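Local coordinates for DNA polymerase III, gamma subunit-related protein (Thermotoga maritima, PDB 2GNO) that probably binds DNA and is related to the gamma and delta subunits of the DNA polymerase III clamp loader, with a P-loop NTPase-like domain and an AAA+ lid, at residues K104-P109 with S131-V136. Sequence-based numbering, arbitrary orientation.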
ATOM      1  N   LYS A 104      22.921  -6.433  15.240  1.00 34.92           N
ATOM      2  CA  LYS A 104      24.027  -5.544  15.670  1.00 35.54           C
ATOM      3  C   LYS A 104      23.806  -4.095  15.220  1.00 35.92           C
ATOM      4  O   LYS A 104      23.924  -3.161  16.026  1.00 36.12           O
ATOM      5  CB  LYS A 104      25.391  -6.056  15.180  1.00 36.15           C
ATOM      6  N   ALA A 105      23.478  -3.910  13.943  1.00 36.09           N
ATOM      7  CA  ALA A 105      23.199  -2.569  13.410  1.00 36.28           C
ATOM      8  C   ALA A 105      21.928  -1.979  14.035  1.00 34.46           C
ATOM      9  O   ALA A 105      21.878  -0.786  14.271  1.00 34.55           O
ATOM     10  CB  ALA A 105      23.079  -2.590  11.890  1.00 37.30           C
ATOM     11  N   LEU A 106      20.912  -2.803  14.299  1.00 34.68           N
ATOM     12  CA  LEU A 106      19.678  -2.313  14.931  1.00 36.03           C
ATOM     13  C   LEU A 106      19.878  -1.913  16.385  1.00 37.50           C
ATOM     14  O   LEU A 106      19.398  -0.847  16.779  1.00 38.20           O
ATOM     15  CB  LEU A 106      18.506  -3.305  14.841  1.00 36.69           C
ATOM     16  CG  LEU A 106      17.721  -3.502  13.539  1.00 39.02           C
ATOM     17  CD1 LEU A 106      16.756  -4.667  13.704  1.00 41.08           C
ATOM     18  CD2 LEU A 106      16.971  -2.234  13.105  1.00 35.45           C
ATOM     19  N   GLU A 107      20.570  -2.748  17.172  1.00 37.50           N
ATOM     20  CA  GLU A 107      20.798  -2.444  18.596  1.00 38.12           C
ATOM     21  C   GLU A 107      21.765  -1.294  18.805  1.00 37.51           C
ATOM     22  O   GLU A 107      21.536  -0.453  19.674  1.00 37.55           O
ATOM     23  CB  GLU A 107      21.259  -3.664  19.414  1.00 39.35           C
ATOM     24  CG  GLU A 107      22.667  -4.226  19.158  1.00 41.40           C
ATOM     25  CD  GLU A 107      22.916  -5.539  19.908  1.00 40.89           C
ATOM     26  OE1 GLU A 107      22.180  -5.814  20.882  1.00 42.21           O
ATOM     27  OE2 GLU A 107      23.848  -6.292  19.529  1.00 38.70           O
ATOM     28  N   GLU A 108      22.828  -1.256  18.005  1.00 36.46           N
ATOM     29  CA  GLU A 108      23.835  -0.207  18.103  1.00 37.51           C
ATOM     30  C   GLU A 108      24.141   0.363  16.737  1.00 37.23           C
ATOM     31  O   GLU A 108      25.194   0.048  16.168  1.00 37.90           O
ATOM     32  N   PRO A 109      23.227   1.200  16.199  1.00 35.94           N
ATOM     33  CA  PRO A 109      23.510   1.765  14.895  1.00 35.59           C
ATOM     34  C   PRO A 109      24.571   2.838  15.039  1.00 37.03           C
ATOM     35  O   PRO A 109      24.792   3.317  16.157  1.00 39.78           O
ATOM     36  CB  PRO A 109      22.171   2.388  14.461  1.00 34.37           C
ATOM     37  CG  PRO A 109      21.191   2.103  15.534  1.00 33.45           C
ATOM     38  CD  PRO A 109      21.940   1.680  16.738  1.00 36.33           C
ATOM     39  N   SER A 131      12.703  -5.963  20.533  1.00 49.28           N
ATOM     40  CA  SER A 131      13.602  -5.632  21.644  0.50 48.98           C
ATOM     41  C   SER A 131      14.595  -4.517  21.318  1.00 48.45           C
ATOM     42  O   SER A 131      15.045  -3.795  22.211  1.00 47.11           O
ATOM     43  CB  SER A 131      14.413  -6.878  22.038  0.50 48.96           C
ATOM     44  OG  SER A 131      15.380  -6.589  23.034  0.50 50.62           O
ATOM     45  N   ARG A 132      14.949  -4.399  20.040  1.00 48.26           N
ATOM     46  CA  ARG A 132      15.920  -3.407  19.575  1.00 46.97           C
ATOM     47  C   ARG A 132      15.367  -2.171  18.841  1.00 46.88           C
ATOM     48  O   ARG A 132      16.177  -1.327  18.417  1.00 45.81           O
ATOM     49  CB  ARG A 132      16.948  -4.140  18.708  1.00 47.04           C
ATOM     50  CG  ARG A 132      17.776  -5.157  19.477  1.00 49.66           C
ATOM     51  CD  ARG A 132      18.557  -6.055  18.547  1.00 52.34           C
ATOM     52  NE  ARG A 132      19.496  -6.912  19.272  1.00 50.06           N
ATOM     53  CZ  ARG A 132      19.190  -8.027  19.939  1.00 51.79           C
ATOM     54  NH1 ARG A 132      17.934  -8.461  20.058  1.00 49.41           N
ATOM     55  NH2 ARG A 132      20.167  -8.705  20.539  1.00 55.52           N
ATOM     56  N   VAL A 133      14.035  -2.043  18.714  1.00 45.61           N
ATOM     57  CA  VAL A 133      13.419  -0.893  18.018  1.00 46.89           C
ATOM     58  C   VAL A 133      12.388  -0.123  18.862  1.00 48.89           C
ATOM     59  O   VAL A 133      11.509  -0.724  19.489  1.00 49.29           O
ATOM     60  CB  VAL A 133      12.735  -1.284  16.666  1.00 45.06           C
ATOM     61  CG1 VAL A 133      13.729  -1.959  15.745  1.00 44.51           C
ATOM     62  CG2 VAL A 133      11.499  -2.152  16.863  1.00 45.81           C
ATOM     63  N   PHE A 134      12.499   1.208  18.838  1.00 49.21           N
ATOM     64  CA  PHE A 134      11.597   2.123  19.549  1.00 48.97           C
ATOM     65  C   PHE A 134      10.320   2.216  18.729  1.00 47.79           C
ATOM     66  O   PHE A 134      10.315   2.836  17.663  1.00 47.39           O
ATOM     67  CB  PHE A 134      12.275   3.500  19.655  1.00 51.66           C
ATOM     68  CG  PHE A 134      11.477   4.537  20.398  1.00 56.86           C
ATOM     69  CD1 PHE A 134      10.531   5.325  19.741  1.00 60.08           C
ATOM     70  CD2 PHE A 134      11.713   4.766  21.752  1.00 62.20           C
ATOM     71  CE1 PHE A 134       9.809   6.288  20.426  1.00 58.95           C
ATOM     72  CE2 PHE A 134      10.999   5.734  22.445  1.00 63.34           C
ATOM     73  CZ  PHE A 134      10.041   6.492  21.781  1.00 62.62           C
ATOM     74  N   ARG A 135       9.237   1.619  19.219  1.00 45.81           N
ATOM     75  CA  ARG A 135       7.948   1.607  18.512  1.00 44.52           C
ATOM     76  C   ARG A 135       7.201   2.933  18.576  1.00 46.00           C
ATOM     77  O   ARG A 135       7.163   3.576  19.631  1.00 44.40           O
ATOM     78  CB  ARG A 135       7.056   0.559  19.133  1.00 45.75           C
ATOM     79  CG  ARG A 135       5.743   0.285  18.430  1.00 42.63           C
ATOM     80  CD  ARG A 135       4.957  -0.626  19.338  1.00 41.87           C
ATOM     81  NE  ARG A 135       3.711  -1.111  18.761  1.00 40.84           N
ATOM     82  CZ  ARG A 135       2.871  -1.933  19.392  1.00 44.71           C
ATOM     83  NH1 ARG A 135       3.138  -2.368  20.634  1.00 38.37           N
ATOM     84  NH2 ARG A 135       1.762  -2.347  18.775  1.00 41.66           N
ATOM     85  N   VAL A 136       6.557   3.293  17.457  1.00 46.43           N
ATOM     86  CA  VAL A 136       5.789   4.547  17.320  1.00 45.57           C
ATOM     87  C   VAL A 136       4.509   4.277  16.547  1.00 43.39           C
ATOM     88  O   VAL A 136       4.570   3.956  15.365  1.00 41.83           O
ATOM     89  CB  VAL A 136       6.626   5.632  16.577  1.00 45.41           C
ATOM     90  CG1 VAL A 136       5.818   6.907  16.357  1.00 43.60           C
ATOM     91  CG2 VAL A 136       7.910   5.917  17.343  1.00 49.16           C
TER
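R132 lies alongside E107, and the two side chains point the same way. The arginine chain is extended from CG to NE and runs past the glutamate's base, with R132 CD 3.7 Å from E107 CB. A salt bridge joins R132 NE, partway along the arginine, to E107 OE1 at 3.3 Å. Its hydrogen bond is weak, with an N-H...O angle of 139°. The carboxylate and guanidinium planes are turned 46° apart, so the two groups do not pair flat. E107 sets its CG between the backbone N and the carbonyl carbon (chi1 69°), and from there the chain extends beside the arginine. R132 NH1 turns to another partner, the carbonyl of T128 in helix 127-130. With an alanine at R132, the E107 carboxylate would probably lose this charged mate, and the T128 carbonyl its bond from NH1.

This polar pair lies on the solvent side, where E107 is exposed. The other side is apolar and enclosed. L106 CD2 meets V133 CG1 at 4.2 Å, and both side chains also pack on L117 of strand 113-119. The L106 carbonyl accepts a hydrogen bond from S20 OG. The contact thus joins the end of helix 103-107 to the lead-in of edge strand 134-137, in a parallel sheet of order 2-3-4-1-5, consistent with the P-loop NTPase-like fold of clamp-loader subunits.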